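Local coordinates for SusD/RagB family nutrient-binding outer membrane lipoprotein (Bacteroides vulgatus, PDB 4F7A), which probably binds glycans at the bacterial outer membrane, with mucin O-glycans as likely ligands, as a SusD-like lipoprotein serving nutrient capture, at residues Thr117-Val122 / Asp160-Ala165; Ser58-Asp63 / Gln426-Cys431; Thr150-Tyr155 / Arg501-Thr506. All coordinates share one frame; numbering follows the deposited sequence.

In the fold
From the N terminus, the chain first reaches Ser58-Asp63, which meets Gln426-Cys431 of helix 416-431; contact 2 thus closes a loop of 362 residues. Contact 1 lies wholly within that loop and closes a short one, pairing helix 111-132 with helix 151-174. Contact 3 starts at Thr150-Tyr155, inside contact 1's loop, and ends at Arg501-Thr506, beyond the close of contact 2, so it crosses both. Helix 151-174 serves contacts 1 and 3, whose nearest atoms are about 5 Å apart. Together the contacts join the antiparallel helices 111-132 and 151-174, the loop after helix 482-492, helix 416-431 and the turn between helix 54-57 and strand 61-62.

Contact 1: Thr117-Val122 / Asp160-Ala165; sequences TLILKV and DDLDKA
Leu118 lies across the backbone of helix 151-174, its CD1 methyl 3.6 Å from Asp161 O and equally near the CB of Lys164. CG sits anti to the carbonyl carbon (chi1 -71°), and the extended chi2 carries CD1 to the carbonyl while CD2 turns to the Asp161 carboxylate. The CB of Leu118 also meets the CB of Ala165 at 3.8 Å, and Ile119 CG1 presses on the same methyl from the neighbouring position at 3.6 Å. Beyond it, Leu162 CD2 touches both Ile119 CG1 and Val122 CG2, at 4.2 and 4.1 Å. An alanine in place of Leu118 would probably open a gap over the Asp161 carbonyl and leave the Lys164 CB without its apolar neighbour.

Asp161 has two roles: its CB packs on Val122 CG2 at 3.8 Å, and its carboxylate faces Lys121. Lys121 NZ and Asp161 OD2 stand 4.4 Å apart, too far for a salt bridge, and a water links the pair by accepting from NZ and donating to OD1 at 2.8 Å. Thr101 also binds NZ, and Tyr137 binds OD2. The two segments run nearly antiparallel at 156°, consistent with the helix packing of a TPR-like protein. Apolar side chains, set against one another and against the Asp161 carbonyl, thus make the close packing, while a water-bridged, opposite-charge pair borders it and probably adds electrostatic attraction.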
loop_
_atom_site.group_PDB
_atom_site.type_symbol
_atom_site.label_atom_id
_atom_site.label_comp_id
_atom_site.label_asym_id
_atom_site.label_seq_id
_atom_site.Cartn_x
_atom_site.Cartn_y
_atom_site.Cartn_z
ATOM N N THR A 117 -18.292 -2.357 -7.661
ATOM C CA THR A 117 -17.652 -3.656 -7.728
ATOM C C THR A 117 -16.338 -3.553 -8.473
ATOM O O THR A 117 -15.323 -4.061 -8.007
ATOM C CB THR A 117 -18.521 -4.705 -8.450
ATOM O OG1 THR A 117 -19.671 -4.981 -7.674
ATOM C CG2 THR A 117 -17.739 -6.014 -8.668
ATOM N N LEU A 118 -16.363 -2.903 -9.636
ATOM C CA LEU A 118 -15.167 -2.793 -10.476
ATOM C C LEU A 118 -14.062 -2.042 -9.761
ATOM O O LEU A 118 -12.906 -2.459 -9.800
ATOM C CB LEU A 118 -15.485 -2.103 -11.801
ATOM C CG LEU A 118 -16.324 -2.964 -12.744
ATOM C CD1 LEU A 118 -16.610 -2.230 -14.057
ATOM C CD2 LEU A 118 -15.653 -4.289 -13.021
ATOM N N ILE A 119 -14.420 -0.932 -9.119
ATOM C CA ILE A 119 -13.438 -0.132 -8.368
ATOM C C ILE A 119 -12.820 -0.978 -7.246
ATOM O O ILE A 119 -11.600 -1.024 -7.068
ATOM C CB ILE A 119 -14.078 1.185 -7.834
ATOM C CG1 ILE A 119 -14.498 2.075 -9.020
ATOM C CG2 ILE A 119 -13.074 1.978 -6.934
ATOM C CD1 ILE A 119 -15.616 3.055 -8.720
ATOM N N LEU A 120 -13.654 -1.652 -6.472
ATOM C CA LEU A 120 -13.121 -2.501 -5.412
ATOM C C LEU A 120 -12.231 -3.627 -5.957
ATOM O O LEU A 120 -11.248 -4.002 -5.340
ATOM C CB LEU A 120 -14.262 -3.093 -4.590
ATOM C CG LEU A 120 -15.071 -2.124 -3.758
ATOM C CD1 LEU A 120 -16.288 -2.879 -3.158
ATOM C CD2 LEU A 120 -14.209 -1.416 -2.682
ATOM N N LYS A 121 -12.588 -4.176 -7.116
ATOM C CA LYS A 121 -11.826 -5.274 -7.709
ATOM C C LYS A 121 -10.422 -4.805 -8.105
ATOM O O LYS A 121 -9.417 -5.502 -7.873
ATOM C CB LYS A 121 -12.610 -5.830 -8.901
ATOM C CG LYS A 121 -12.016 -7.066 -9.518
ATOM C CD LYS A 121 -12.999 -7.775 -10.449
ATOM C CE LYS A 121 -13.283 -6.993 -11.719
ATOM N NZ LYS A 121 -14.318 -7.650 -12.630
ATOM N N VAL A 122 -10.345 -3.600 -8.652
ATOM C CA VAL A 122 -9.058 -3.002 -9.010
ATOM C C VAL A 122 -8.276 -2.630 -7.754
ATOM O O VAL A 122 -7.064 -2.867 -7.675
ATOM C CB VAL A 122 -9.218 -1.750 -9.897
ATOM C CG1 VAL A 122 -7.863 -1.060 -10.100
ATOM C CG2 VAL A 122 -9.850 -2.110 -11.208
ATOM N N ASP A 160 -8.971 -0.190 -17.926
ATOM C CA ASP A 160 -10.233 -0.522 -18.623
ATOM C C ASP A 160 -11.405 -0.673 -17.630
ATOM O O ASP A 160 -12.508 -0.179 -17.857
ATOM C CB ASP A 160 -10.090 -1.831 -19.412
ATOM C CG ASP A 160 -9.258 -1.681 -20.692
ATOM O OD1 ASP A 160 -9.090 -0.554 -21.199
ATOM O OD2 ASP A 160 -8.784 -2.718 -21.196
ATOM N N ASP A 161 -11.165 -1.387 -16.531
ATOM C CA ASP A 161 -12.215 -1.567 -15.518
ATOM C C ASP A 161 -12.597 -0.253 -14.843
ATOM O O ASP A 161 -13.765 -0.002 -14.561
ATOM C CB ASP A 161 -11.810 -2.594 -14.458
ATOM C CG ASP A 161 -11.982 -4.034 -14.924
ATOM O OD1 ASP A 161 -12.742 -4.272 -15.886
ATOM O OD2 ASP A 161 -11.359 -4.922 -14.310
ATOM N N LEU A 162 -11.617 0.602 -14.579
ATOM C CA LEU A 162 -11.926 1.902 -14.035
ATOM C C LEU A 162 -12.713 2.745 -15.031
ATOM O O LEU A 162 -13.603 3.493 -14.629
ATOM C CB LEU A 162 -10.658 2.624 -13.548
ATOM C CG LEU A 162 -9.993 1.993 -12.332
ATOM C CD1 LEU A 162 -8.692 2.788 -11.972
ATOM C CD2 LEU A 162 -10.916 1.884 -11.119
ATOM N N ASP A 163 -12.431 2.613 -16.323
ATOM C CA ASP A 163 -13.236 3.320 -17.337
ATOM C C ASP A 163 -14.686 2.839 -17.292
ATOM O O ASP A 163 -15.630 3.639 -17.336
ATOM C CB ASP A 163 -12.707 3.085 -18.757
ATOM C CG ASP A 163 -11.363 3.768 -19.018
ATOM O OD1 ASP A 163 -10.999 4.706 -18.291
ATOM O OD2 ASP A 163 -10.687 3.360 -19.979
ATOM N N LYS A 164 -14.861 1.520 -17.245
ATOM C CA LYS A 164 -16.211 0.952 -17.211
ATOM C C LYS A 164 -16.935 1.413 -15.943
ATOM O O LYS A 164 -18.123 1.773 -15.980
ATOM C CB LYS A 164 -16.148 -0.572 -17.253
ATOM C CG LYS A 164 -15.810 -1.142 -18.615
ATOM C CD LYS A 164 -15.515 -2.626 -18.512
ATOM C CE LYS A 164 -15.365 -3.226 -19.889
ATOM N NZ LYS A 164 -15.017 -4.655 -19.738
ATOM N N ALA A 165 -16.201 1.430 -14.832
ATOM C CA ALA A 165 -16.773 1.851 -13.557
ATOM C C ALA A 165 -17.265 3.288 -13.576
ATOM O O ALA A 165 -18.393 3.542 -13.154
ATOM C CB ALA A 165 -15.759 1.671 -12.408
HETATM O O HOH W 1 -14.510 -6.285 -15.174
#

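Contact 2: Ser58-Asp63 / Gln426-Cys431; sequences SGYFHD and QKWIAC
Tyr60 and Trp428 each donate a hydrogen bond to the other segment's backbone. The phenol OH reaches Trp428 O at 2.6 Å, approaching a lone pair of the carbonyl within its plane. In return, the indole NE1 binds Ser58 O at 2.8 Å, with the acceptor almost in the ring plane and an N-H...O angle of 152°. Between these bonds the two side chains run antiparallel alongside each other, which brings Tyr60 CE1 over one face of the indole, 3.7 Å from NE1 and offset toward the rim. The ring planes meet obliquely at 44°. The OH also lies 3.5 Å from Cys431 CB.

Behind this pair, Trp428 CG stands anti to the backbone N (chi1 177°), which swings the indole out from the helix toward the turn at Ser58. Gly59 leaves the preceding helix with positive phi, and a CB on it would crowd Trp428 CZ2. Ser58 OG is held by Asp55 O.

Further out, Tyr60 meets Trp432 edge-to-face. Ala438 of helix 435-445 and Ile267 of helix 265-273 touch both Tyr60 and Trp428, so both helices pack against the pair, just ahead of the two-stranded antiparallel pairing of 61-62 with 262-263.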
loop_
_atom_site.group_PDB
_atom_site.type_symbol
_atom_site.label_atom_id
_atom_site.label_comp_id
_atom_site.label_asym_id
_atom_site.label_seq_id
_atom_site.Cartn_x
_atom_site.Cartn_y
_atom_site.Cartn_z
ATOM N N SER A 58 8.387 -2.226 3.705
ATOM C CA SER A 58 8.167 -0.786 3.601
ATOM C C SER A 58 9.039 0.097 4.524
ATOM O O SER A 58 9.175 1.319 4.283
ATOM C CB SER A 58 6.700 -0.474 3.905
ATOM O OG SER A 58 6.415 -0.588 5.291
ATOM N N GLY A 59 9.568 -0.504 5.579
ATOM C CA GLY A 59 10.297 0.196 6.623
ATOM C C GLY A 59 9.460 0.683 7.790
ATOM O O GLY A 59 10.021 1.205 8.760
ATOM N N TYR A 60 8.138 0.487 7.736
ATOM C CA TYR A 60 7.250 0.990 8.784
ATOM C C TYR A 60 7.362 0.210 10.094
ATOM O O TYR A 60 7.411 0.805 11.176
ATOM C CB TYR A 60 5.771 0.902 8.391
ATOM C CG TYR A 60 5.262 1.861 7.355
ATOM C CD1 TYR A 60 5.951 3.032 7.006
ATOM C CD2 TYR A 60 4.049 1.615 6.738
ATOM C CE1 TYR A 60 5.421 3.914 6.047
ATOM C CE2 TYR A 60 3.532 2.472 5.782
ATOM C CZ TYR A 60 4.219 3.618 5.438
ATOM O OH TYR A 60 3.632 4.450 4.516
ATOM N N PHE A 61 7.311 -1.115 9.989
ATOM C CA PHE A 61 7.098 -1.988 11.157
ATOM C C PHE A 61 8.080 -3.139 11.230
ATOM O O PHE A 61 8.699 -3.533 10.235
ATOM C CB PHE A 61 5.667 -2.555 11.184
ATOM C CG PHE A 61 4.598 -1.511 11.327
ATOM C CD1 PHE A 61 4.458 -0.803 12.515
ATOM C CD2 PHE A 61 3.712 -1.250 10.285
ATOM C CE1 PHE A 61 3.477 0.169 12.652
ATOM C CE2 PHE A 61 2.710 -0.267 10.427
ATOM C CZ PHE A 61 2.619 0.443 11.617
ATOM N N HIS A 62 8.231 -3.681 12.435
ATOM C CA HIS A 62 9.037 -4.890 12.636
ATOM C C HIS A 62 8.530 -5.622 13.860
ATOM O O HIS A 62 8.010 -5.011 14.791
ATOM C CB HIS A 62 10.525 -4.545 12.777
ATOM C CG HIS A 62 11.446 -5.655 12.374
ATOM N ND1 HIS A 62 11.586 -6.805 13.119
ATOM C CD2 HIS A 62 12.268 -5.794 11.305
ATOM C CE1 HIS A 62 12.462 -7.606 12.530
ATOM N NE2 HIS A 62 12.887 -7.017 11.423
ATOM N N ASP A 63 8.604 -6.944 13.816
ATOM C CA ASP A 63 8.283 -7.777 14.951
ATOM C C ASP A 63 9.435 -7.726 15.957
ATOM O O ASP A 63 10.509 -7.233 15.631
ATOM C CB ASP A 63 7.989 -9.201 14.451
ATOM C CG ASP A 63 6.983 -9.937 15.329
ATOM O OD1 ASP A 63 7.244 -10.031 16.538
ATOM O OD2 ASP A 63 5.942 -10.410 14.816
ATOM N N GLN A 426 7.713 12.121 1.664
ATOM C CA GLN A 426 6.549 12.659 2.370
ATOM C C GLN A 426 5.283 11.846 2.111
ATOM O O GLN A 426 4.478 11.641 3.026
ATOM C CB GLN A 426 6.334 14.141 2.051
ATOM C CG GLN A 426 7.370 15.077 2.684
ATOM C CD GLN A 426 7.324 15.100 4.223
ATOM O OE1 GLN A 426 6.259 14.991 4.831
ATOM N NE2 GLN A 426 8.489 15.238 4.844
ATOM N N LYS A 427 5.139 11.315 0.899
ATOM C CA LYS A 427 4.011 10.433 0.610
ATOM C C LYS A 427 4.104 9.186 1.488
ATOM O O LYS A 427 3.095 8.677 1.983
ATOM C CB LYS A 427 3.961 10.059 -0.866
ATOM C CG LYS A 427 2.711 9.277 -1.296
ATOM C CD LYS A 427 2.577 9.139 -2.816
ATOM C CE LYS A 427 3.635 8.261 -3.424
ATOM N NZ LYS A 427 3.338 7.963 -4.838
ATOM N N TRP A 428 5.318 8.665 1.649
ATOM C CA TRP A 428 5.552 7.469 2.489
ATOM C C TRP A 428 5.165 7.736 3.949
ATOM O O TRP A 428 4.493 6.908 4.594
ATOM C CB TRP A 428 7.001 7.058 2.326
ATOM C CG TRP A 428 7.547 5.914 3.120
ATOM C CD1 TRP A 428 7.545 4.587 2.775
ATOM C CD2 TRP A 428 8.319 6.018 4.310
ATOM N NE1 TRP A 428 8.243 3.856 3.717
ATOM C CE2 TRP A 428 8.734 4.713 4.663
ATOM C CE3 TRP A 428 8.714 7.085 5.112
ATOM C CZ2 TRP A 428 9.493 4.462 5.787
ATOM C CZ3 TRP A 428 9.489 6.830 6.225
ATOM C CH2 TRP A 428 9.870 5.528 6.552
ATOM N N ILE A 429 5.534 8.891 4.477
ATOM C CA ILE A 429 5.056 9.247 5.820
ATOM C C ILE A 429 3.512 9.284 5.841
ATOM O O ILE A 429 2.879 8.740 6.761
ATOM C CB ILE A 429 5.636 10.586 6.359
ATOM C CG1 ILE A 429 7.166 10.562 6.410
ATOM C CG2 ILE A 429 5.089 10.857 7.762
ATOM C CD1 ILE A 429 7.842 11.990 6.628
ATOM N N ALA A 430 2.923 9.857 4.795
ATOM C CA ALA A 430 1.491 10.106 4.719
ATOM C C ALA A 430 0.650 8.868 4.455
ATOM O O ALA A 430 -0.527 8.858 4.804
ATOM C CB ALA A 430 1.198 11.172 3.631
ATOM N N CYS A 431 1.241 7.819 3.861
ATOM C CA CYS A 431 0.500 6.569 3.593
ATOM C C CYS A 431 0.418 5.639 4.801
ATOM O O CYS A 431 -0.274 4.623 4.744
ATOM C CB CYS A 431 1.142 5.819 2.411
ATOM S SG CYS A 431 0.736 6.567 0.807
#

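Contact 3: Thr150-Tyr155 / Arg501-Thr506; sequences TQEEAY and RLWWDT
Gln151 reaches the turn at Trp503 and Trp504 with CG anti to the backbone N (chi1 -177°) and chi2 extended, while Trp504 adopts the crowded position, CG between backbone N and carbonyl carbon (chi1 49°), which lays its indole face against the glutamine amide. The two planes are 7° apart, and OE1 lies over one face of the ring, 3.1 Å from Trp504 CD1. The same oxygen accepts from Trp504 N at 3.1 Å, nearly along the C=O axis. That bond ties the helix to the type I turn from Leu502 to Asp505.

Trp503, with CG anti to its backbone N, spreads one face of its indole over Glu152. Glu152 CA makes a CH-pi contact with the six-membered ring, 3.8 Å from its centroid and close to the ring normal; Glu152 CG follows, 3.5 Å from Trp503 CZ2. Tyr155 CE1 approaches Trp504 CD1 at 3.8 Å, the rings oblique. Thr150 and Glu153 form a capping box that starts helix 151-174 next to the contact.

Asp130 accepts from both Tyr155 OH and Trp504 NE1, and Thr129 is bonded to Gln151 NE2, so helix 111-132 helps fix all three side chains. The amide is thereby gripped at both ends, its rotation set by a backbone N-H on one side and a threonine hydroxyl on the other, and this polar anchoring joins aromatic packing to hold the C-terminal loop on the helix start.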
loop_
_atom_site.group_PDB
_atom_site.type_symbol
_atom_site.label_atom_id
_atom_site.label_comp_id
_atom_site.label_asym_id
_atom_site.label_seq_id
_atom_site.Cartn_x
_atom_site.Cartn_y
_atom_site.Cartn_z
ATOM N N THR A 150 0.357 -10.857 -17.887
ATOM C CA THR A 150 1.581 -10.117 -17.517
ATOM C C THR A 150 1.152 -8.906 -16.675
ATOM O O THR A 150 -0.025 -8.504 -16.705
ATOM C CB THR A 150 2.366 -9.616 -18.747
ATOM O OG1 THR A 150 1.597 -8.608 -19.392
ATOM C CG2 THR A 150 2.661 -10.776 -19.760
ATOM N N GLN A 151 2.063 -8.335 -15.895
ATOM C CA GLN A 151 1.710 -7.151 -15.123
ATOM C C GLN A 151 1.200 -6.021 -16.017
ATOM O O GLN A 151 0.271 -5.310 -15.635
ATOM C CB GLN A 151 2.884 -6.662 -14.278
ATOM C CG GLN A 151 2.550 -5.464 -13.388
ATOM C CD GLN A 151 3.659 -5.174 -12.389
ATOM O OE1 GLN A 151 4.688 -4.596 -12.760
ATOM N NE2 GLN A 151 3.442 -5.538 -11.099
ATOM N N GLU A 152 1.817 -5.846 -17.182
ATOM C CA GLU A 152 1.378 -4.815 -18.131
ATOM C C GLU A 152 -0.084 -5.038 -18.528
ATOM O O GLU A 152 -0.873 -4.111 -18.564
ATOM C CB GLU A 152 2.261 -4.822 -19.375
ATOM C CG GLU A 152 1.873 -3.766 -20.425
ATOM C CD GLU A 152 2.852 -3.707 -21.583
ATOM O OE1 GLU A 152 3.656 -4.635 -21.748
ATOM O OE2 GLU A 152 2.817 -2.718 -22.319
ATOM N N GLU A 153 -0.428 -6.281 -18.824
ATOM C CA GLU A 153 -1.789 -6.627 -19.205
ATOM C C GLU A 153 -2.758 -6.415 -18.047
ATOM O O GLU A 153 -3.907 -5.993 -18.273
ATOM C CB GLU A 153 -1.863 -8.072 -19.686
ATOM C CG GLU A 153 -1.262 -8.234 -21.083
ATOM C CD GLU A 153 -0.855 -9.689 -21.425
ATOM O OE1 GLU A 153 -0.912 -10.620 -20.588
ATOM O OE2 GLU A 153 -0.443 -9.892 -22.569
ATOM N N ALA A 154 -2.328 -6.755 -16.832
ATOM C CA ALA A 154 -3.176 -6.526 -15.637
ATOM C C ALA A 154 -3.436 -5.036 -15.460
ATOM O O ALA A 154 -4.577 -4.628 -15.221
ATOM C CB ALA A 154 -2.535 -7.129 -14.375
ATOM N N TYR A 155 -2.377 -4.217 -15.545
ATOM C CA TYR A 155 -2.543 -2.743 -15.461
ATOM C C TYR A 155 -3.499 -2.193 -16.524
ATOM O O TYR A 155 -4.399 -1.396 -16.236
ATOM C CB TYR A 155 -1.175 -2.025 -15.478
ATOM C CG TYR A 155 -0.712 -1.774 -14.048
ATOM C CD1 TYR A 155 -0.190 -2.799 -13.267
ATOM C CD2 TYR A 155 -0.836 -0.523 -13.468
ATOM C CE1 TYR A 155 0.201 -2.584 -11.932
ATOM C CE2 TYR A 155 -0.423 -0.298 -12.144
ATOM C CZ TYR A 155 0.066 -1.331 -11.377
ATOM O OH TYR A 155 0.428 -1.088 -10.065
ATOM N N ARG A 501 12.928 -7.764 -10.900
ATOM C CA ARG A 501 12.136 -6.556 -10.994
ATOM C C ARG A 501 10.783 -6.798 -11.668
ATOM O O ARG A 501 10.690 -7.473 -12.718
ATOM C CB ARG A 501 12.886 -5.459 -11.780
ATOM C CG ARG A 501 14.124 -4.928 -11.097
ATOM C CD ARG A 501 14.688 -3.761 -11.861
ATOM N NE ARG A 501 16.020 -3.403 -11.385
ATOM C CZ ARG A 501 16.282 -2.632 -10.333
ATOM N NH1 ARG A 501 15.316 -2.097 -9.585
ATOM N NH2 ARG A 501 17.546 -2.389 -10.023
ATOM N N LEU A 502 9.749 -6.178 -11.102
ATOM C CA LEU A 502 8.439 -6.162 -11.743
ATOM C C LEU A 502 8.444 -5.215 -12.933
ATOM O O LEU A 502 9.360 -4.399 -13.079
ATOM C CB LEU A 502 7.364 -5.798 -10.729
ATOM C CG LEU A 502 7.303 -6.768 -9.550
ATOM C CD1 LEU A 502 6.152 -6.405 -8.629
ATOM C CD2 LEU A 502 7.195 -8.234 -10.062
ATOM N N TRP A 503 7.452 -5.365 -13.808
ATOM C CA TRP A 503 7.351 -4.582 -15.031
ATOM C C TRP A 503 7.476 -3.065 -14.791
ATOM O O TRP A 503 8.209 -2.377 -15.513
ATOM C CB TRP A 503 6.040 -4.919 -15.764
ATOM C CG TRP A 503 5.709 -4.015 -16.944
ATOM C CD1 TRP A 503 6.308 -3.992 -18.178
ATOM C CD2 TRP A 503 4.684 -3.020 -16.978
ATOM N NE1 TRP A 503 5.700 -3.042 -18.979
ATOM C CE2 TRP A 503 4.705 -2.431 -18.264
ATOM C CE3 TRP A 503 3.720 -2.596 -16.063
ATOM C CZ2 TRP A 503 3.801 -1.430 -18.641
ATOM C CZ3 TRP A 503 2.840 -1.577 -16.429
ATOM C CH2 TRP A 503 2.882 -1.015 -17.707
ATOM N N TRP A 504 6.792 -2.543 -13.778
ATOM C CA TRP A 504 6.847 -1.091 -13.504
ATOM C C TRP A 504 8.103 -0.588 -12.823
ATOM O O TRP A 504 8.274 0.626 -12.680
ATOM C CB TRP A 504 5.613 -0.579 -12.764
ATOM C CG TRP A 504 5.147 -1.332 -11.530
ATOM C CD1 TRP A 504 3.929 -1.942 -11.381
ATOM C CD2 TRP A 504 5.809 -1.472 -10.260
ATOM N NE1 TRP A 504 3.807 -2.467 -10.129
ATOM C CE2 TRP A 504 4.946 -2.207 -9.419
ATOM C CE3 TRP A 504 7.037 -1.070 -9.759
ATOM C CZ2 TRP A 504 5.269 -2.511 -8.106
ATOM C CZ3 TRP A 504 7.374 -1.385 -8.482
ATOM C CH2 TRP A 504 6.497 -2.119 -7.656
ATOM N N ASP A 505 8.985 -1.507 -12.463
ATOM C CA ASP A 505 10.245 -1.226 -11.776
ATOM C C ASP A 505 11.348 -1.246 -12.830
ATOM O O ASP A 505 11.784 -2.321 -13.264
ATOM C CB ASP A 505 10.473 -2.314 -10.707
ATOM C CG ASP A 505 11.794 -2.188 -9.973
ATOM O OD1 ASP A 505 12.589 -1.270 -10.283
ATOM O OD2 ASP A 505 12.026 -3.023 -9.074
ATOM N N THR A 506 11.777 -0.061 -13.252
ATOM C CA THR A 506 12.819 0.066 -14.284
ATOM C C THR A 506 14.203 0.233 -13.671
ATOM O O THR A 506 15.196 0.253 -14.378
ATOM C CB THR A 506 12.552 1.279 -15.186
ATOM O OG1 THR A 506 12.540 2.463 -14.379
ATOM C CG2 THR A 506 11.210 1.133 -15.894
#